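Cellulose 1,4-beta-cellobiosidase (Thermobifida fusca, PDB 4JJJ) probably hydrolyses cellulose to cellobiose through its family 48 glycoside hydrolase catalytic domain, the part of the longer protein present here. Local coordinates at residues 185-190 / 562-567; 495-500 / 541-546. The protein carries 1 engineered substitution. All coordinates share one frame; numbering follows the deposited sequence.

Contact 1 (185-190 / 562-567); sequences ETIPHP and LYVPPG. With CA (calcium ion), chain E.
A calcium site of the catalytic domain lies at one end of this contact, where Glu185 meets Leu562 in the loop that follows the calcium ligand Glu560. The Glu185 carboxylate grips the ion with both oxygens, OE1 at 2.4 Å and OE2 at 2.6 Å from the calcium. Two waters, the carbonyl of Arg180 and the side chains of Asp408 and Glu560 complete the site, while Ser182 N and Gly561 N donate to OE1 and OE2. Next to this polar end the contact turns apolar. Leu562 CG stands anti to its backbone N (chi1 178°), and CD1 of that residue reaches Ile187 CG1 at 3.7 Å, the two side chains crossing at about a right angle. The same methyl lies 3.6 Å from Glu185 O. Farther along, Ile187 CD1 touches Val564 CG2 at 4.3 Å. Across the contact the backbones are joined through a water, which donates to Glu185 O and accepts from Tyr563 N at 2.9 Å. Arg177 reaches both segments, through Glu185 O and Tyr563 O. With its two oxygens shared between the ion and backbone N-H groups, the Glu185 carboxylate is likely to stay ionised and fixed in rotation.

Contact 2 (495-500 / 541-546); sequences YSQDVG and IATPEQ. With BGC (beta-D-glucopyranose), chain B; GLC (alpha-D-glucopyranose), chain C.
A chi1 of 53° sets OG1 of Thr543 between its own backbone N and carbonyl carbon, the hydroxyl facing Gln497; at Val499 a chi1 of -61° puts CG1 anti to the carbonyl carbon, beside the same threonine. Thr543 OG1 donates to Gln497 O at 2.7 Å, approaching from well above the carbonyl plane. Thr543 CG2 packs 3.7 Å from Val499 CG1, the two side chains lying alongside and running opposite ways, and Val499 CG1 also meets Ile541 CG2 at 4.2 Å. An alanine in place of Thr543 would probably leave Gln497 O without this hydroxyl donor and open a gap beside Val499 CG1. Segment 495-500 is where strand 488-496 gives way to helix 499-516 of the (alpha/alpha)6 fold; 541-546 runs past it in the loop after helix 519-533. Ser496 OG accepts from Asp498 N in an ST turn, and Asp498, the N-cap, accepts from Val501 N and, weakly, from Gly500 N through OD1. With OD1 taken up by the helix N-H groups, the other oxygen, OD2, faces the sugar, 2.7 Å from O6 of the beta-glucose and 2.8 Å from O6 of the alpha-glucose modelled in the same place. Near the exposed Pro544, Gln497 OE1 lies 3.8 Å from Pro544 CD, and a water donates to both Gln497 OE1 and Pro544 O; Gln497 NE2 is held by the carbonyls of Phe463 and Gln461. Helix 620-637 packs against Val499 and Ile541 through Ile626.

From the N terminus the chain first reaches 185-190, which leads into strand 189-190 at the edge of a four-stranded antiparallel sheet. It then runs through some 300 residues of the domain to strand 488-496 and the start of helix 499-516, the first half of contact 2. The rest of helix 499-516 and helix 519-533 follow before 541-546 closes this short loop of 40 intervening residues. Contact 1 closes only later, at 562-567, after 371 residues, so the two loops nest without crossing. Their second halves share the stretch between helix 519-533 and strand 570-571, which thus ties a calcium site to a sugar-binding helix start, the centres of the two contacts being about 32 Å apart.

Contact 1 (185-190 / 562-567)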
loop_
_atom_site.group_PDB
_atom_site.type_symbol
_atom_site.label_atom_id
_atom_site.label_comp_id
_atom_site.label_asym_id
_atom_site.label_seq_id
_atom_site.Cartn_x
_atom_site.Cartn_y
_atom_site.Cartn_z
ATOM N N GLU A 185 -12.109 2.019 12.996
ATOM C CA GLU A 185 -12.355 3.301 13.705
ATOM C C GLU A 185 -12.457 4.490 12.820
ATOM O O GLU A 185 -12.500 5.595 13.306
ATOM C CB GLU A 185 -11.277 3.475 14.779
ATOM C CG GLU A 185 -11.323 2.429 15.926
ATOM C CD GLU A 185 -10.101 2.378 16.762
ATOM O OE1 GLU A 185 -9.011 2.383 16.209
ATOM O OE2 GLU A 185 -10.168 2.291 17.983
ATOM N N THR A 186 -12.539 4.299 11.486
ATOM C CA THR A 186 -12.599 5.382 10.513
ATOM C C THR A 186 -14.070 5.743 10.225
ATOM O O THR A 186 -14.997 4.967 10.499
ATOM C CB THR A 186 -12.021 4.920 9.148
ATOM O OG1 THR A 186 -12.823 3.755 8.723
ATOM C CG2 THR A 186 -10.541 4.546 9.325
ATOM N N ILE A 187 -14.254 6.903 9.633
ATOM C CA ILE A 187 -15.540 7.339 9.079
ATOM C C ILE A 187 -15.277 7.496 7.547
ATOM O O ILE A 187 -14.656 8.460 7.082
ATOM C CB ILE A 187 -16.068 8.648 9.732
ATOM C CG1 ILE A 187 -16.224 8.425 11.237
ATOM C CG2 ILE A 187 -17.310 9.080 8.987
ATOM C CD1 ILE A 187 -16.379 9.712 11.987
ATOM N N PRO A 188 -15.744 6.478 6.746
ATOM C CA PRO A 188 -15.594 6.586 5.319
ATOM C C PRO A 188 -16.265 7.841 4.760
ATOM O O PRO A 188 -17.374 8.171 5.160
ATOM C CB PRO A 188 -16.175 5.272 4.744
ATOM C CG PRO A 188 -16.103 4.336 5.944
ATOM C CD PRO A 188 -16.475 5.258 7.141
ATOM N N HIS A 189 -15.591 8.416 3.812
ATOM C CA HIS A 189 -15.987 9.705 3.253
ATOM C C HIS A 189 -15.566 9.884 1.806
ATOM O O HIS A 189 -14.670 9.195 1.265
ATOM C CB HIS A 189 -15.436 10.816 4.142
ATOM C CG HIS A 189 -13.951 10.817 4.268
ATOM N ND1 HIS A 189 -13.251 10.047 5.175
ATOM C CD2 HIS A 189 -13.033 11.429 3.520
ATOM C CE1 HIS A 189 -11.954 10.235 5.009
ATOM N NE2 HIS A 189 -11.787 11.088 4.032
ATOM N N PRO A 190 -16.235 10.823 1.108
ATOM C CA PRO A 190 -15.909 11.027 -0.313
ATOM C C PRO A 190 -14.591 11.850 -0.440
ATOM O O PRO A 190 -14.346 12.851 0.310
ATOM C CB PRO A 190 -17.042 11.920 -0.812
ATOM C CG PRO A 190 -17.510 12.635 0.402
ATOM C CD PRO A 190 -17.360 11.697 1.554
ATOM N N LEU A 562 -15.262 3.734 17.770
ATOM C CA LEU A 562 -15.510 4.812 16.809
ATOM C C LEU A 562 -15.751 6.123 17.490
ATOM O O LEU A 562 -16.740 6.274 18.251
ATOM C CB LEU A 562 -16.733 4.446 15.954
ATOM C CG LEU A 562 -17.128 5.506 14.947
ATOM C CD1 LEU A 562 -15.971 5.988 14.072
ATOM C CD2 LEU A 562 -18.303 5.028 14.194
ATOM N N TYR A 563 -14.789 7.042 17.355
ATOM C CA TYR A 563 -14.967 8.394 17.848
ATOM C C TYR A 563 -15.718 9.282 16.895
ATOM O O TYR A 563 -15.425 9.343 15.713
ATOM C CB TYR A 563 -13.573 9.026 18.163
ATOM C CG TYR A 563 -13.623 10.438 18.740
ATOM C CD1 TYR A 563 -14.029 10.564 20.046
ATOM C CD2 TYR A 563 -13.388 11.541 17.972
ATOM C CE1 TYR A 563 -14.105 11.828 20.615
ATOM C CE2 TYR A 563 -13.444 12.838 18.523
ATOM C CZ TYR A 563 -13.872 12.931 19.844
ATOM O OH TYR A 563 -13.943 14.164 20.412
ATOM N N VAL A 564 -16.668 10.138 17.442
ATOM C CA VAL A 564 -17.299 11.197 16.753
ATOM C C VAL A 564 -17.220 12.420 17.754
ATOM O O VAL A 564 -17.502 12.160 18.904
ATOM C CB VAL A 564 -18.763 10.826 16.416
ATOM C CG1 VAL A 564 -19.427 11.949 15.744
ATOM C CG2 VAL A 564 -18.815 9.571 15.539
ATOM N N PRO A 565 -16.872 13.607 17.263
ATOM C CA PRO A 565 -16.860 14.806 18.165
ATOM C C PRO A 565 -18.203 15.078 18.836
ATOM O O PRO A 565 -19.212 14.929 18.236
ATOM C CB PRO A 565 -16.459 15.947 17.278
ATOM C CG PRO A 565 -15.752 15.286 16.095
ATOM C CD PRO A 565 -16.473 14.011 15.912
ATOM N N PRO A 566 -18.122 15.454 20.109
ATOM C CA PRO A 566 -19.370 15.826 20.833
ATOM C C PRO A 566 -19.992 16.929 20.026
ATOM O O PRO A 566 -19.310 17.801 19.448
ATOM C CB PRO A 566 -18.856 16.408 22.110
ATOM C CG PRO A 566 -17.538 15.784 22.357
ATOM C CD PRO A 566 -16.931 15.533 20.971
ATOM N N GLY A 567 -21.294 16.864 19.905
ATOM C CA GLY A 567 -21.994 17.889 19.144
ATOM C C GLY A 567 -22.033 17.729 17.645
ATOM O O GLY A 567 -22.788 18.431 16.940
HETATM CA CA CA E . -7.561 2.475 18.091
HETATM O O HOH W 1 -12.332 6.709 15.904
HETATM O O HOH W 2 -5.461 2.427 19.471
HETATM O O HOH W 3 -8.145 4.425 19.253
#

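Contact 2 (495-500 / 541-546)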
loop_
_atom_site.group_PDB
_atom_site.type_symbol
_atom_site.label_atom_id
_atom_site.label_comp_id
_atom_site.label_asym_id
_atom_site.label_seq_id
_atom_site.Cartn_x
_atom_site.Cartn_y
_atom_site.Cartn_z
ATOM N N TYR A 495 1.407 -18.421 12.883
ATOM C CA TYR A 495 1.547 -19.008 11.542
ATOM C C TYR A 495 0.198 -19.063 10.876
ATOM O O TYR A 495 -0.816 -18.948 11.518
ATOM C CB TYR A 495 2.209 -20.416 11.604
ATOM C CG TYR A 495 3.566 -20.371 12.239
ATOM C CD1 TYR A 495 4.734 -20.315 11.477
ATOM C CD2 TYR A 495 3.715 -20.367 13.661
ATOM C CE1 TYR A 495 5.986 -20.265 12.076
ATOM C CE2 TYR A 495 4.985 -20.299 14.253
ATOM C CZ TYR A 495 6.111 -20.264 13.411
ATOM O OH TYR A 495 7.386 -20.210 13.943
ATOM N N SER A 496 0.183 -19.174 9.545
ATOM C CA SER A 496 -1.060 -19.237 8.759
ATOM C C SER A 496 -0.846 -20.100 7.516
ATOM O O SER A 496 0.239 -20.575 7.245
ATOM C CB SER A 496 -1.456 -17.838 8.342
ATOM O OG SER A 496 -0.773 -17.520 7.202
ATOM N N GLN A 497 -1.931 -20.198 6.756
ATOM C CA GLN A 497 -1.912 -20.694 5.392
ATOM C C GLN A 497 -2.259 -19.575 4.333
ATOM O O GLN A 497 -2.860 -19.822 3.296
ATOM C CB GLN A 497 -2.903 -21.864 5.262
ATOM C CG GLN A 497 -2.464 -23.076 6.085
ATOM C CD GLN A 497 -3.233 -24.297 5.684
ATOM O OE1 GLN A 497 -4.456 -24.248 5.566
ATOM N NE2 GLN A 497 -2.548 -25.409 5.509
ATOM N N ASP A 498 -1.905 -18.356 4.673
ATOM C CA ASP A 498 -2.246 -17.213 3.820
ATOM C C ASP A 498 -1.608 -17.453 2.453
ATOM O O ASP A 498 -0.425 -17.475 2.348
ATOM C CB ASP A 498 -1.770 -15.950 4.495
ATOM C CG ASP A 498 -2.075 -14.737 3.760
ATOM O OD1 ASP A 498 -1.907 -14.695 2.524
ATOM O OD2 ASP A 498 -2.396 -13.682 4.409
ATOM N N VAL A 499 -2.467 -17.528 1.459
ATOM C CA VAL A 499 -1.978 -18.013 0.141
ATOM C C VAL A 499 -1.173 -16.903 -0.563
ATOM O O VAL A 499 -0.319 -17.216 -1.391
ATOM C CB VAL A 499 -3.068 -18.603 -0.748
ATOM C CG1 VAL A 499 -3.693 -19.818 -0.022
ATOM C CG2 VAL A 499 -4.128 -17.564 -1.114
ATOM N N GLY A 500 -1.521 -15.650 -0.284
ATOM C CA GLY A 500 -0.830 -14.495 -0.876
ATOM C C GLY A 500 0.599 -14.445 -0.342
ATOM O O GLY A 500 1.598 -14.292 -1.086
ATOM N N ILE A 541 -7.369 -20.462 -5.546
ATOM C CA ILE A 541 -6.697 -21.304 -4.537
ATOM C C ILE A 541 -6.969 -20.632 -3.177
ATOM O O ILE A 541 -6.724 -19.443 -3.050
ATOM C CB ILE A 541 -5.205 -21.398 -4.870
ATOM C CG1 ILE A 541 -4.956 -22.400 -5.959
ATOM C CG2 ILE A 541 -4.371 -21.704 -3.684
ATOM C CD1 ILE A 541 -3.615 -22.287 -6.695
ATOM N N ALA A 542 -7.399 -21.396 -2.179
ATOM C CA ALA A 542 -7.807 -20.801 -0.912
ATOM C C ALA A 542 -7.679 -21.762 0.161
ATOM O O ALA A 542 -7.727 -22.978 -0.047
ATOM C CB ALA A 542 -9.219 -20.306 -1.005
ATOM N N THR A 543 -7.475 -21.226 1.361
ATOM C CA THR A 543 -7.290 -22.001 2.590
ATOM C C THR A 543 -8.125 -21.375 3.725
ATOM O O THR A 543 -8.544 -20.255 3.654
ATOM C CB THR A 543 -5.799 -21.933 3.063
ATOM O OG1 THR A 543 -5.411 -20.545 3.156
ATOM C CG2 THR A 543 -4.909 -22.670 2.053
ATOM N N PRO A 544 -8.498 -22.191 4.720
ATOM C CA PRO A 544 -9.261 -21.606 5.822
ATOM C C PRO A 544 -8.622 -20.520 6.642
ATOM O O PRO A 544 -7.462 -20.578 6.988
ATOM C CB PRO A 544 -9.493 -22.848 6.783
ATOM C CG PRO A 544 -9.075 -24.049 5.958
ATOM C CD PRO A 544 -8.100 -23.585 4.954
ATOM N N GLU A 545 -9.411 -19.475 6.932
ATOM C CA GLU A 545 -8.986 -18.441 7.892
ATOM C C GLU A 545 -10.188 -18.119 8.800
ATOM O O GLU A 545 -11.347 -18.349 8.420
ATOM C CB GLU A 545 -8.350 -17.253 7.215
ATOM C CG GLU A 545 -9.229 -16.343 6.581
ATOM C CD GLU A 545 -8.576 -15.121 5.920
ATOM O OE1 GLU A 545 -8.117 -15.450 4.832
ATOM O OE2 GLU A 545 -8.602 -13.931 6.370
ATOM N N GLN A 546 -9.876 -17.578 9.958
ATOM C CA GLN A 546 -10.908 -17.302 10.970
ATOM C C GLN A 546 -10.702 -15.904 11.565
ATOM O O GLN A 546 -10.066 -15.752 12.623
ATOM C CB GLN A 546 -10.918 -18.417 12.000
ATOM C CG GLN A 546 -12.047 -18.287 12.991
ATOM C CD GLN A 546 -12.018 -19.426 14.015
ATOM O OE1 GLN A 546 -10.952 -19.681 14.600
ATOM N NE2 GLN A 546 -13.160 -20.101 14.248
HETATM C C2 BGC B . -3.088 -9.621 7.806
HETATM C C3 BGC B . -3.591 -8.474 6.938
HETATM C C4 BGC B . -3.709 -8.917 5.465
HETATM C C5 BGC B . -4.396 -10.277 5.239
HETATM C C6 BGC B . -4.195 -10.833 3.827
HETATM C C1 BGC B . -3.864 -10.888 7.538
HETATM O O1 BGC B . -3.252 -11.934 8.362
HETATM O O2 BGC B . -3.253 -9.138 9.181
HETATM O O3 BGC B . -2.724 -7.339 7.040
HETATM O O4 BGC B . -4.419 -7.960 4.675
HETATM O O5 BGC B . -3.859 -11.250 6.135
HETATM O O6 BGC B . -2.854 -11.142 3.544
HETATM C C1 GLC C . -4.268 -11.062 7.398
HETATM C C2 GLC C . -3.562 -9.830 7.799
HETATM C C3 GLC C . -4.014 -8.634 6.919
HETATM C C4 GLC C . -3.813 -8.951 5.433
HETATM C C5 GLC C . -4.506 -10.292 5.175
HETATM C C6 GLC C . -4.344 -10.851 3.792
HETATM O O1 GLC C . -5.578 -10.742 7.651
HETATM O O2 GLC C . -3.993 -9.464 9.182
HETATM O O3 GLC C . -3.372 -7.432 7.309
HETATM O O4 GLC C . -4.480 -7.954 4.630
HETATM O O5 GLC C . -3.972 -11.298 6.038
HETATM O O6 GLC C . -3.003 -11.123 3.582
HETATM O O HOH W 4 -5.626 -22.665 7.550
HETATM O O HOH W 5 -4.707 -19.090 7.552
#